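Local coordinates for probable zinc protease PqqL (Escherichia coli, PDB 6OFT), which probably acts as a zinc-dependent endopeptidase of the M16 family, this chain being the first half of the periplasmic enzyme, at residues A[40-45]-A[169-174]; A[53-58]-A[184-189]; A[163-168]-A[232-237]; A[136-141]-A[173-178]; A[263-268]-A[316-321]. One frame throughout, in Å; residues are numbered along the deposited sequence.

Contact 1: residues A[40-45]-A[169-174]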
# COMPACT_ATOMS: atom_id res chain seq x y z
N THR A 40 7.06 13.10 0.66
CA THR A 40 8.37 12.69 0.15
C THR A 40 8.86 11.52 0.99
O THR A 40 8.83 11.58 2.23
CB THR A 40 9.39 13.85 0.24
OG1 THR A 40 8.94 14.96 -0.52
CG2 THR A 40 10.81 13.44 -0.22
N GLY A 41 9.31 10.48 0.28
CA GLY A 41 9.93 9.28 0.82
C GLY A 41 11.29 9.04 0.19
O GLY A 41 11.97 9.99 -0.20
N SER A 42 11.70 7.78 0.08
CA SER A 42 13.00 7.40 -0.48
C SER A 42 13.14 7.65 -1.98
O SER A 42 14.27 7.78 -2.42
CB SER A 42 13.29 5.93 -0.18
OG SER A 42 12.26 5.12 -0.74
N LEU A 43 12.03 7.70 -2.76
CA LEU A 43 12.14 7.91 -4.22
C LEU A 43 12.95 9.16 -4.59
O LEU A 43 13.72 9.13 -5.55
CB LEU A 43 10.77 7.96 -4.94
CG LEU A 43 9.88 6.71 -4.96
CD1 LEU A 43 8.56 7.02 -5.59
CD2 LEU A 43 10.51 5.56 -5.68
N GLN A 44 12.77 10.24 -3.82
CA GLN A 44 13.40 11.54 -4.08
C GLN A 44 14.86 11.66 -3.70
O GLN A 44 15.48 12.67 -4.05
CB GLN A 44 12.60 12.66 -3.42
CG GLN A 44 11.14 12.72 -3.86
CD GLN A 44 10.94 12.88 -5.35
OE1 GLN A 44 11.66 13.60 -6.04
NE2 GLN A 44 9.93 12.20 -5.88
N GLU A 45 15.42 10.65 -3.01
CA GLU A 45 16.82 10.65 -2.59
C GLU A 45 17.78 10.67 -3.78
O GLU A 45 17.57 9.95 -4.76
CB GLU A 45 17.13 9.41 -1.74
CG GLU A 45 16.42 9.33 -0.40
CD GLU A 45 16.54 7.99 0.30
OE1 GLU A 45 16.95 7.00 -0.35
OE2 GLU A 45 16.24 7.93 1.51
N ARG A 169 15.49 2.42 -4.95
CA ARG A 169 15.21 3.25 -3.78
C ARG A 169 14.47 2.55 -2.62
O ARG A 169 13.53 3.12 -2.07
CB ARG A 169 14.45 4.52 -4.21
CG ARG A 169 15.25 5.50 -5.09
CD ARG A 169 16.48 6.03 -4.36
NE ARG A 169 17.24 7.02 -5.12
CZ ARG A 169 18.20 6.72 -5.99
NH1 ARG A 169 18.50 5.45 -6.25
NH2 ARG A 169 18.85 7.69 -6.62
N GLU A 170 14.96 1.37 -2.18
CA GLU A 170 14.38 0.69 -1.01
C GLU A 170 14.56 1.63 0.23
O GLU A 170 15.67 2.17 0.41
CB GLU A 170 15.07 -0.66 -0.76
CG GLU A 170 14.18 -1.67 -0.06
CD GLU A 170 14.90 -2.76 0.71
OE1 GLU A 170 16.06 -3.09 0.36
OE2 GLU A 170 14.31 -3.30 1.67
N PRO A 171 13.50 1.90 1.02
CA PRO A 171 13.61 2.90 2.11
C PRO A 171 14.77 2.75 3.10
O PRO A 171 15.34 3.77 3.49
CB PRO A 171 12.25 2.83 2.80
CG PRO A 171 11.31 2.39 1.72
CD PRO A 171 12.10 1.42 0.88
N ILE A 172 15.17 1.53 3.49
CA ILE A 172 16.30 1.34 4.42
C ILE A 172 17.63 1.94 3.88
O ILE A 172 18.49 2.33 4.67
CB ILE A 172 16.46 -0.15 4.87
CG1 ILE A 172 17.44 -0.31 6.07
CG2 ILE A 172 16.86 -1.08 3.71
CD1 ILE A 172 16.91 0.16 7.48
N GLY A 173 17.77 1.99 2.55
CA GLY A 173 18.95 2.51 1.88
C GLY A 173 20.17 1.61 2.02
O GLY A 173 20.04 0.38 2.06
N LEU A 174 21.37 2.23 2.08
CA LEU A 174 22.66 1.52 2.19
C LEU A 174 23.27 1.76 3.55
O LEU A 174 23.28 2.90 4.01
CB LEU A 174 23.65 2.00 1.12
CG LEU A 174 23.31 1.92 -0.37
CD1 LEU A 174 24.56 2.19 -1.20
CD2 LEU A 174 22.75 0.54 -0.78
O HOH W 1 14.83 6.35 3.18
O HOH W 2 17.02 4.18 -0.97
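R169 grips the backbone of E45 side-on, tying the loop between strand 31-38 and helix 52-59 of the M16 peptidase domain to the chain that enters the type I beta turn E170–G173. Its NE donates to E45 O at 3.0 Å, and its NH2 gives a second bond to the same oxygen at 3.2 Å. Both nitrogens come from one face of the carbonyl plane, while the oxygen sits at the guanidinium edge, in its plane. A salt bridge from NH2 to D47 adds a restraint. The arginine side chain bends at chi2 (-61°), which brings CD to 3.4 Å from S42 O. S42 returns the favour: its OG donates to R169 O at 2.7 Å and lies against P171 CG. E45 is an example of a residue whose ends do different work: its carboxylate slides past the arginine instead of pairing. OE2 accepts from A53 N and OE1 from G51 N, at the start of helix 52-59. Each carboxylate oxygen also accepts a hydrogen bond from a water: water 1 joins OE2 to P171 O, and water 2 donates to E45 OE1 at 2.9 Å and to E170 O at 2.8 Å.

Contact 2: residues A[53-58]-A[184-189]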
# COMPACT_ATOMS: atom_id res chain seq x y z
N ALA A 53 15.97 9.58 3.76
CA ALA A 53 14.58 9.89 4.13
C ALA A 53 14.20 9.17 5.44
O ALA A 53 13.60 9.78 6.32
CB ALA A 53 13.62 9.49 3.01
N HIS A 54 14.62 7.89 5.56
CA HIS A 54 14.37 7.02 6.72
C HIS A 54 15.21 7.47 7.93
O HIS A 54 14.72 7.44 9.06
CB HIS A 54 14.59 5.55 6.33
CG HIS A 54 14.50 4.56 7.45
ND1 HIS A 54 15.60 3.81 7.83
CD2 HIS A 54 13.45 4.21 8.23
CE1 HIS A 54 15.20 3.05 8.83
NE2 HIS A 54 13.91 3.26 9.12
N PHE A 55 16.47 7.88 7.69
CA PHE A 55 17.37 8.39 8.74
C PHE A 55 16.78 9.70 9.32
O PHE A 55 16.70 9.82 10.54
CB PHE A 55 18.80 8.59 8.20
CG PHE A 55 19.94 8.57 9.21
CD1 PHE A 55 19.83 9.21 10.44
CD2 PHE A 55 21.15 7.96 8.89
CE1 PHE A 55 20.88 9.19 11.36
CE2 PHE A 55 22.21 7.95 9.81
CZ PHE A 55 22.08 8.57 11.04
N VAL A 56 16.30 10.63 8.45
CA VAL A 56 15.66 11.89 8.86
C VAL A 56 14.46 11.61 9.81
O VAL A 56 14.34 12.27 10.84
CB VAL A 56 15.26 12.81 7.65
CG1 VAL A 56 14.25 13.89 8.05
CG2 VAL A 56 16.49 13.45 7.02
N GLU A 57 13.61 10.62 9.46
CA GLU A 57 12.44 10.18 10.22
C GLU A 57 12.81 9.80 11.67
O GLU A 57 12.18 10.28 12.60
CB GLU A 57 11.76 9.01 9.49
CG GLU A 57 10.50 8.48 10.16
CD GLU A 57 10.58 7.00 10.43
OE1 GLU A 57 10.61 6.60 11.61
OE2 GLU A 57 10.65 6.22 9.45
N HIS A 58 13.86 8.99 11.84
CA HIS A 58 14.40 8.60 13.14
C HIS A 58 14.91 9.83 13.93
O HIS A 58 14.70 9.91 15.14
CB HIS A 58 15.54 7.58 12.95
CG HIS A 58 15.07 6.17 12.79
ND1 HIS A 58 15.30 5.23 13.76
CD2 HIS A 58 14.36 5.60 11.79
CE1 HIS A 58 14.74 4.11 13.33
NE2 HIS A 58 14.16 4.29 12.15
N ALA A 184 24.99 17.57 8.61
CA ALA A 184 24.72 18.66 7.66
C ALA A 184 24.00 18.13 6.42
O ALA A 184 23.10 18.79 5.92
CB ALA A 184 26.01 19.38 7.27
N GLN A 185 24.36 16.92 5.94
CA GLN A 185 23.70 16.27 4.80
C GLN A 185 22.25 15.85 5.14
O GLN A 185 21.35 15.97 4.31
CB GLN A 185 24.51 15.08 4.29
CG GLN A 185 25.75 15.49 3.48
CD GLN A 185 26.70 14.35 3.21
OE1 GLN A 185 26.89 13.43 4.02
NE2 GLN A 185 27.35 14.40 2.06
N LEU A 186 22.02 15.37 6.38
CA LEU A 186 20.68 15.00 6.85
C LEU A 186 19.81 16.25 6.94
O LEU A 186 18.65 16.21 6.53
CB LEU A 186 20.75 14.33 8.23
CG LEU A 186 21.44 12.98 8.31
CD1 LEU A 186 21.59 12.57 9.75
CD2 LEU A 186 20.65 11.91 7.54
N ARG A 187 20.40 17.36 7.43
CA ARG A 187 19.78 18.67 7.58
C ARG A 187 19.39 19.20 6.20
O ARG A 187 18.33 19.78 6.06
CB ARG A 187 20.77 19.65 8.25
CG ARG A 187 20.13 20.83 8.98
CD ARG A 187 21.18 21.80 9.56
NE ARG A 187 22.31 21.10 10.19
CZ ARG A 187 22.39 20.79 11.47
NH1 ARG A 187 21.41 21.13 12.31
NH2 ARG A 187 23.45 20.14 11.94
N GLN A 188 20.27 19.02 5.19
CA GLN A 188 20.03 19.47 3.82
C GLN A 188 18.78 18.80 3.21
O GLN A 188 17.94 19.51 2.65
CB GLN A 188 21.29 19.21 2.97
CG GLN A 188 21.25 19.78 1.55
CD GLN A 188 22.60 19.73 0.84
OE1 GLN A 188 22.84 20.48 -0.12
NE2 GLN A 188 23.51 18.86 1.28
N PHE A 189 18.64 17.47 3.34
CA PHE A 189 17.46 16.74 2.84
C PHE A 189 16.21 17.24 3.55
O PHE A 189 15.22 17.57 2.91
CB PHE A 189 17.63 15.22 3.05
CG PHE A 189 16.51 14.36 2.50
CD1 PHE A 189 16.62 13.77 1.25
CD2 PHE A 189 15.37 14.10 3.26
CE1 PHE A 189 15.60 12.96 0.74
CE2 PHE A 189 14.34 13.30 2.75
CZ PHE A 189 14.46 12.73 1.50
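L186 lays its forked end on one face of the F55 ring, the two side chains crossing at about a right angle. CD1 lies over the face toward the rim, 4.0 Å from the ring centroid and 22° off the normal, which makes a CH-pi contact. The other branch, CD2, sits 3.8 Å from F55 CG, so both methyls rest on the aromatic residue near its root and along one side. V56 enters the groove between L186 and F189. Its CG2 comes within 3.5 Å of the backbone atom L186 O and 4.0 Å from F189 CD2, at an oblique approach to that ring. The helical segments 53-58 and 184-189 run at 96° to each other, their axes 9.7 Å apart at closest approach. Helix 52-59 holds the inverted zinc motif HXXEH of M16 peptidases: H54 and H58 are the predicted zinc ligands, and E57 the predicted proton acceptor. F55 and V56, the two intervening positions, turn toward helix 183-193, whereas H54 starts out away from it. In F189, CG stands anti to the backbone N (chi1 -177°), and the ring beyond it reaches A53, its CZ 3.7 Å from A53 CB. A53 N stands over one face of that ring, near the rim. An alanine in place of F189 would probably open a gap beside A53 CB and V56 CG2, and W193 would lose the ring it meets. Helix 128-144 borders the pair: F55 also packs against its V131 and I138, and L186 touches V131.

Contact 3: residues A[163-168]-A[232-237]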
# COMPACT_ATOMS: atom_id res chain seq x y z
N ASN A 163 12.24 -1.64 -14.23
CA ASN A 163 12.01 -0.31 -14.82
C ASN A 163 11.24 0.68 -13.92
O ASN A 163 10.62 1.61 -14.43
CB ASN A 163 11.33 -0.43 -16.19
CG ASN A 163 12.08 -1.27 -17.19
OD1 ASN A 163 13.30 -1.38 -17.17
ND2 ASN A 163 11.35 -1.88 -18.10
N THR A 164 11.32 0.51 -12.59
CA THR A 164 10.70 1.45 -11.65
C THR A 164 11.83 2.21 -10.94
O THR A 164 12.92 1.65 -10.78
CB THR A 164 9.83 0.74 -10.60
OG1 THR A 164 10.66 -0.06 -9.77
CG2 THR A 164 8.74 -0.12 -11.20
N ARG A 165 11.56 3.42 -10.43
CA ARG A 165 12.54 4.15 -9.61
C ARG A 165 12.64 3.41 -8.23
O ARG A 165 13.71 3.40 -7.61
CB ARG A 165 12.13 5.63 -9.46
CG ARG A 165 12.89 6.44 -8.43
CD ARG A 165 14.33 6.74 -8.80
NE ARG A 165 14.81 7.84 -7.97
CZ ARG A 165 15.88 8.58 -8.22
NH1 ARG A 165 16.63 8.33 -9.29
NH2 ARG A 165 16.20 9.58 -7.42
N ASN A 166 11.53 2.77 -7.80
CA ASN A 166 11.37 1.96 -6.59
C ASN A 166 12.43 0.87 -6.48
O ASN A 166 12.87 0.55 -5.37
CB ASN A 166 9.97 1.31 -6.56
CG ASN A 166 8.85 2.32 -6.61
OD1 ASN A 166 8.66 3.01 -7.61
ND2 ASN A 166 8.10 2.45 -5.52
N LEU A 167 12.84 0.29 -7.64
CA LEU A 167 13.87 -0.75 -7.68
C LEU A 167 15.19 -0.25 -7.04
O LEU A 167 15.81 -0.95 -6.26
CB LEU A 167 14.09 -1.24 -9.13
CG LEU A 167 15.20 -2.30 -9.39
CD1 LEU A 167 14.80 -3.68 -8.85
CD2 LEU A 167 15.53 -2.40 -10.89
N ASP A 168 15.58 0.98 -7.35
CA ASP A 168 16.82 1.59 -6.87
C ASP A 168 16.69 2.40 -5.56
O ASP A 168 17.68 3.02 -5.13
CB ASP A 168 17.35 2.51 -7.99
CG ASP A 168 17.67 1.75 -9.27
OD1 ASP A 168 18.60 0.93 -9.25
OD2 ASP A 168 16.97 1.98 -10.29
N ARG A 232 9.87 14.72 -7.99
CA ARG A 232 10.01 14.22 -9.36
C ARG A 232 9.19 12.96 -9.53
O ARG A 232 8.87 12.29 -8.54
CB ARG A 232 11.48 13.95 -9.70
CG ARG A 232 12.35 15.21 -9.78
CD ARG A 232 13.82 14.88 -9.61
NE ARG A 232 14.38 14.17 -10.76
CZ ARG A 232 15.59 13.62 -10.79
NH1 ARG A 232 16.38 13.68 -9.72
NH2 ARG A 232 16.01 13.00 -11.88
N VAL A 233 8.79 12.65 -10.77
CA VAL A 233 8.00 11.47 -11.11
C VAL A 233 8.79 10.69 -12.17
O VAL A 233 9.30 11.30 -13.12
CB VAL A 233 6.54 11.81 -11.57
CG1 VAL A 233 5.75 10.57 -11.96
CG2 VAL A 233 5.78 12.57 -10.47
N TRP A 234 8.96 9.38 -11.95
CA TRP A 234 9.65 8.49 -12.88
C TRP A 234 8.62 7.52 -13.50
O TRP A 234 8.20 6.55 -12.84
CB TRP A 234 10.79 7.72 -12.19
CG TRP A 234 11.95 8.58 -11.78
CD1 TRP A 234 13.09 8.82 -12.49
CD2 TRP A 234 12.07 9.34 -10.56
NE1 TRP A 234 13.92 9.67 -11.79
CE2 TRP A 234 13.32 9.99 -10.60
CE3 TRP A 234 11.25 9.49 -9.43
CZ2 TRP A 234 13.76 10.82 -9.55
CZ3 TRP A 234 11.70 10.29 -8.38
CH2 TRP A 234 12.95 10.91 -8.44
N PRO A 235 8.15 7.77 -14.75
CA PRO A 235 7.18 6.85 -15.36
C PRO A 235 7.76 5.44 -15.53
O PRO A 235 8.90 5.29 -16.00
CB PRO A 235 6.84 7.52 -16.70
CG PRO A 235 7.29 8.95 -16.56
CD PRO A 235 8.50 8.86 -15.68
N THR A 236 7.00 4.42 -15.08
CA THR A 236 7.39 3.02 -15.19
C THR A 236 7.31 2.60 -16.65
O THR A 236 6.38 2.99 -17.35
CB THR A 236 6.55 2.14 -14.25
OG1 THR A 236 6.70 2.60 -12.89
CG2 THR A 236 6.91 0.66 -14.34
N LYS A 237 8.30 1.85 -17.12
CA LYS A 237 8.36 1.39 -18.51
C LYS A 237 8.07 -0.10 -18.55
O LYS A 237 8.56 -0.85 -17.71
CB LYS A 237 9.74 1.71 -19.12
CG LYS A 237 9.81 1.52 -20.64
CD LYS A 237 11.23 1.63 -21.21
CE LYS A 237 12.05 0.35 -21.10
NZ LYS A 237 11.56 -0.72 -22.01
O HOH W 3 8.84 4.21 -11.60
O HOH W 4 18.19 11.06 -8.69
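N163 and T164 pass K237 and T236 in the opposite chain direction, the paired CA atoms 5.5 and 5.1 Å apart, though neither segment is a regular strand. Segment 232-237 belongs to the connection between the six-stranded and five-stranded sheets of this M16 half, and is fastened here by an arginine–tryptophan cation-pi stack. The guanidinium of R165 lies flat on the W234 indole, centres 3.9 Å apart and planes at 14°. CZ is off-centre over the six-membered ring, while CG makes a CH-pi contact over the same face; the bend at chi2 (71°) brings CD over the indole. NE is bonded to L43 O, which should limit any swing of the group. R232 CB lies 3.6 Å above the opposite face of the indole, and W234 CZ2 stands over the centre of one face of the R232 guanidinium, so the ring is held between two arginines. Water 4, 2.8 Å from R165 NH2, also accepts a weak bond from R232 NH1. Farther along, N163 ND2 donates to K237 O at 3.0 Å, 60° out of the carbonyl plane. T164 and T236 lie side by side, CG2 to CG2 at 3.7 Å. T164 OG1 accepts from L167 N, an ST motif, and bonds L161 O; T236 OG1 is bonded to D316. Water 3 accepts from R165 N and donates to T236 OG1 and, at 2.7 Å, to W234 O.

Contact 4: residues A[136-141]-A[173-178]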
# COMPACT_ATOMS: atom_id res chain seq x y z
N GLY A 136 23.91 3.25 14.57
CA GLY A 136 23.86 1.92 15.17
C GLY A 136 22.47 1.31 15.19
O GLY A 136 22.31 0.12 14.92
N VAL A 137 21.45 2.15 15.48
CA VAL A 137 20.02 1.81 15.54
C VAL A 137 19.54 1.29 14.19
O VAL A 137 18.99 0.18 14.11
CB VAL A 137 19.16 3.01 16.05
CG1 VAL A 137 17.65 2.78 15.84
CG2 VAL A 137 19.45 3.30 17.51
N ILE A 138 19.76 2.09 13.12
CA ILE A 138 19.34 1.77 11.75
C ILE A 138 20.05 0.51 11.24
O ILE A 138 19.39 -0.34 10.65
CB ILE A 138 19.48 3.02 10.82
CG1 ILE A 138 18.53 4.15 11.33
CG2 ILE A 138 19.19 2.67 9.34
CD1 ILE A 138 18.88 5.55 10.90
N THR A 139 21.36 0.37 11.51
CA THR A 139 22.18 -0.79 11.14
C THR A 139 21.59 -2.07 11.76
O THR A 139 21.44 -3.08 11.05
CB THR A 139 23.67 -0.56 11.50
OG1 THR A 139 24.12 0.67 10.92
CG2 THR A 139 24.59 -1.71 11.04
N GLU A 140 21.18 -2.01 13.06
CA GLU A 140 20.57 -3.15 13.76
C GLU A 140 19.19 -3.51 13.22
O GLU A 140 18.89 -4.69 13.04
CB GLU A 140 20.56 -2.92 15.28
CG GLU A 140 21.90 -3.23 15.90
CD GLU A 140 21.99 -3.10 17.41
OE1 GLU A 140 22.05 -4.15 18.10
OE2 GLU A 140 22.01 -1.95 17.90
N GLU A 141 18.36 -2.49 12.92
CA GLU A 141 17.02 -2.68 12.36
C GLU A 141 17.09 -3.30 10.96
O GLU A 141 16.28 -4.16 10.64
CB GLU A 141 16.24 -1.36 12.34
CG GLU A 141 15.87 -0.89 13.73
CD GLU A 141 15.26 0.50 13.82
OE1 GLU A 141 14.82 0.87 14.94
OE2 GLU A 141 15.23 1.21 12.79
N GLY A 173 17.77 1.99 2.55
CA GLY A 173 18.95 2.51 1.88
C GLY A 173 20.17 1.61 2.02
O GLY A 173 20.04 0.38 2.06
N LEU A 174 21.37 2.23 2.08
CA LEU A 174 22.66 1.52 2.19
C LEU A 174 23.27 1.76 3.55
O LEU A 174 23.28 2.90 4.01
CB LEU A 174 23.65 2.00 1.12
CG LEU A 174 23.31 1.92 -0.37
CD1 LEU A 174 24.56 2.19 -1.20
CD2 LEU A 174 22.75 0.54 -0.78
N MET A 175 23.85 0.71 4.17
CA MET A 175 24.48 0.84 5.49
C MET A 175 25.71 1.70 5.46
O MET A 175 26.04 2.32 6.46
CB MET A 175 24.75 -0.53 6.14
CG MET A 175 23.49 -1.31 6.48
SD MET A 175 22.30 -0.40 7.51
CE MET A 175 21.11 0.14 6.28
N ASP A 176 26.36 1.79 4.28
CA ASP A 176 27.53 2.62 4.06
C ASP A 176 27.14 4.11 4.03
O ASP A 176 27.92 4.95 4.47
CB ASP A 176 28.30 2.17 2.81
CG ASP A 176 28.83 0.74 2.93
OD1 ASP A 176 28.08 -0.21 2.58
OD2 ASP A 176 29.98 0.56 3.40
N THR A 177 25.90 4.42 3.60
CA THR A 177 25.39 5.80 3.64
C THR A 177 25.02 6.13 5.10
O THR A 177 25.37 7.20 5.60
CB THR A 177 24.23 5.98 2.66
OG1 THR A 177 24.69 5.66 1.35
CG2 THR A 177 23.66 7.40 2.68
N VAL A 178 24.35 5.18 5.79
CA VAL A 178 23.94 5.26 7.20
C VAL A 178 25.16 5.55 8.12
O VAL A 178 25.07 6.38 9.03
CB VAL A 178 23.10 4.01 7.61
CG1 VAL A 178 22.91 3.88 9.12
CG2 VAL A 178 21.75 4.00 6.90
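M175 is the first residue of segment 173-178 to meet T139, one step after the N-cap position held by L174. Its side chain folds back on itself, with SD set by a bend at chi2 (-55°) and CE by a further one at chi3 (101°). The sulfur thereby settles 3.7 Å from T139 CA and 4.0 Å from T139 OG1, the two side chains sliding past each other in opposite directions. The methyl CE turns toward I138 CG2, a looser contact at 4.4 Å. One turn later comes V178, whose backbone N closes the first helical turn on L174 O. V178 divides its two methyls: CG2 meets I138 CG2 at 3.8 Å, whereas CG1 lies 3.9 Å from T139 OG1 and close to I138 as well. That hydroxyl is not left to the apolar patch, for it is bonded to R135 O within its own helix, and R135 NH1 in turn reaches V178 O. I138 continues past this contact to touch H54 and F55. This packing joins helix 175-180 to helix 128-144, whose E134 would complete the predicted HXXEH…E zinc site characteristic of M16 peptidases.

Contact 5: residues A[263-268]-A[316-321]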
# COMPACT_ATOMS: atom_id res chain seq x y z
N LEU A 263 1.08 -3.92 -15.03
CA LEU A 263 0.30 -3.01 -15.89
C LEU A 263 0.11 -1.63 -15.23
O LEU A 263 0.18 -1.55 -14.00
CB LEU A 263 -1.08 -3.64 -16.20
CG LEU A 263 -2.04 -3.93 -15.02
CD1 LEU A 263 -3.47 -3.86 -15.47
CD2 LEU A 263 -1.77 -5.30 -14.39
N PRO A 264 -0.21 -0.57 -16.01
CA PRO A 264 -0.45 0.74 -15.39
C PRO A 264 -1.56 0.71 -14.35
O PRO A 264 -2.50 -0.09 -14.44
CB PRO A 264 -0.85 1.63 -16.58
CG PRO A 264 -0.19 1.00 -17.75
CD PRO A 264 -0.32 -0.48 -17.49
N MET A 265 -1.43 1.56 -13.33
CA MET A 265 -2.44 1.66 -12.30
C MET A 265 -3.14 3.00 -12.44
O MET A 265 -2.47 4.04 -12.36
CB MET A 265 -1.83 1.52 -10.90
CG MET A 265 -2.86 1.60 -9.80
SD MET A 265 -2.17 1.11 -8.24
CE MET A 265 -3.24 -0.26 -7.83
N VAL A 266 -4.46 2.99 -12.67
CA VAL A 266 -5.21 4.24 -12.81
C VAL A 266 -5.64 4.74 -11.44
O VAL A 266 -5.96 3.96 -10.54
CB VAL A 266 -6.38 4.19 -13.85
CG1 VAL A 266 -7.68 3.63 -13.25
CG2 VAL A 266 -6.62 5.56 -14.49
N GLN A 267 -5.55 6.05 -11.26
CA GLN A 267 -5.96 6.73 -10.04
C GLN A 267 -7.47 6.94 -10.18
O GLN A 267 -7.92 7.42 -11.22
CB GLN A 267 -5.24 8.09 -9.95
CG GLN A 267 -3.72 7.99 -9.94
CD GLN A 267 -3.17 7.73 -8.57
OE1 GLN A 267 -3.24 6.61 -8.04
NE2 GLN A 267 -2.61 8.78 -7.96
N VAL A 268 -8.25 6.55 -9.16
CA VAL A 268 -9.71 6.72 -9.20
C VAL A 268 -10.06 8.18 -8.81
O VAL A 268 -10.10 8.53 -7.63
CB VAL A 268 -10.49 5.65 -8.37
CG1 VAL A 268 -12.00 5.90 -8.40
CG2 VAL A 268 -10.18 4.24 -8.86
N ASP A 316 2.56 4.82 -10.41
CA ASP A 316 1.77 4.71 -11.64
C ASP A 316 1.49 3.27 -12.09
O ASP A 316 0.99 3.09 -13.20
CB ASP A 316 2.53 5.44 -12.77
CG ASP A 316 3.89 4.84 -13.12
OD1 ASP A 316 4.41 4.02 -12.33
OD2 ASP A 316 4.44 5.19 -14.19
N TYR A 317 1.88 2.27 -11.29
CA TYR A 317 1.87 0.88 -11.72
C TYR A 317 1.45 -0.14 -10.70
O TYR A 317 1.67 0.02 -9.50
CB TYR A 317 3.28 0.51 -12.25
CG TYR A 317 3.34 0.19 -13.73
CD1 TYR A 317 3.19 1.19 -14.69
CD2 TYR A 317 3.63 -1.10 -14.17
CE1 TYR A 317 3.31 0.91 -16.05
CE2 TYR A 317 3.75 -1.39 -15.53
CZ TYR A 317 3.58 -0.38 -16.46
OH TYR A 317 3.69 -0.66 -17.81
N GLN A 318 0.91 -1.25 -11.22
CA GLN A 318 0.44 -2.37 -10.42
C GLN A 318 0.81 -3.73 -11.01
O GLN A 318 1.15 -3.85 -12.20
CB GLN A 318 -1.09 -2.29 -10.26
CG GLN A 318 -1.89 -2.56 -11.55
CD GLN A 318 -3.37 -2.41 -11.35
OE1 GLN A 318 -3.92 -2.92 -10.38
NE2 GLN A 318 -4.04 -1.71 -12.25
N SER A 319 0.68 -4.76 -10.18
CA SER A 319 0.79 -6.13 -10.62
C SER A 319 -0.46 -6.88 -10.25
O SER A 319 -0.97 -6.75 -9.13
CB SER A 319 2.01 -6.83 -10.03
OG SER A 319 2.11 -8.12 -10.61
N LEU A 320 -0.96 -7.65 -11.21
CA LEU A 320 -2.08 -8.54 -11.01
C LEU A 320 -1.51 -9.95 -11.08
O LEU A 320 -0.93 -10.33 -12.10
CB LEU A 320 -3.14 -8.34 -12.10
CG LEU A 320 -4.43 -7.63 -11.73
CD1 LEU A 320 -4.20 -6.15 -11.54
CD2 LEU A 320 -5.45 -7.80 -12.82
N PHE A 321 -1.61 -10.72 -9.98
CA PHE A 321 -1.12 -12.09 -9.98
C PHE A 321 -2.20 -13.14 -9.71
O PHE A 321 -3.19 -12.85 -9.03
CB PHE A 321 0.07 -12.28 -9.03
CG PHE A 321 -0.19 -12.09 -7.55
CD1 PHE A 321 -0.55 -13.16 -6.75
CD2 PHE A 321 0.00 -10.85 -6.95
CE1 PHE A 321 -0.78 -12.98 -5.38
CE2 PHE A 321 -0.20 -10.68 -5.58
CZ PHE A 321 -0.57 -11.75 -4.80
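The Y317 ring lies against the L263–P264 peptide bond: L263 C is 3.6 Å above its plane and P264 N 3.7 Å, both over the centre of one face. P264 CA adds a CH-pi contact to this face, 4.0 Å from the centroid, and P264 CG reaches CE1 alongside. The amide of Q318 is the second flat group. Its NE2 donates to P264 O at 3.1 Å, with the acceptor in the amide plane and the bond nearly straight (168°), while M265 CE rests against OE1. Y317 and Q318 belong to strand 317-326, which pairs antiparallel with strand 256-264 in the five-stranded sheet of the second domain of this M16 half. L263 and Q318 form a hydrogen-bonded pair: L263 N donates to Q318 O at 2.8 Å and Q318 N to L263 O at 2.9 Å. P264 and Y317 follow as a non-hydrogen-bonded pair. An alanine at Y317 would probably leave the L263–P264 peptide without its aromatic cover and open a gap beside T236, which the tyrosine also touches. Beyond the last pair, M265 N donates to D316 O at 2.9 Å. At the other end L263 CD2 meets L320 CD1 at 3.8 Å.

How the contacts relate
Contacts 1, 2 and 4 gather round the predicted zinc site, whereas contacts 3 and 5 lead away from it. Contact 2 contains the HXXEH helix itself; the centres of contacts 1 and 2 are 11 Å apart, and E45 OE2 meets A53 N at 2.8 Å. The P171 side chain is about 5 Å from that of H54. Contacts 1 and 4 share G173 and L174, and F55 CG of contact 2 packs on I138 CD1 of contact 4 at 3.6 Å. In the other direction, L43 O to R165 NE (2.9 Å) links contact 1 to contact 3, and T236 OG1 to D316 OD1 (2.8 Å) links contact 3 to contact 5, whose centre is 31 Å from that of contact 2.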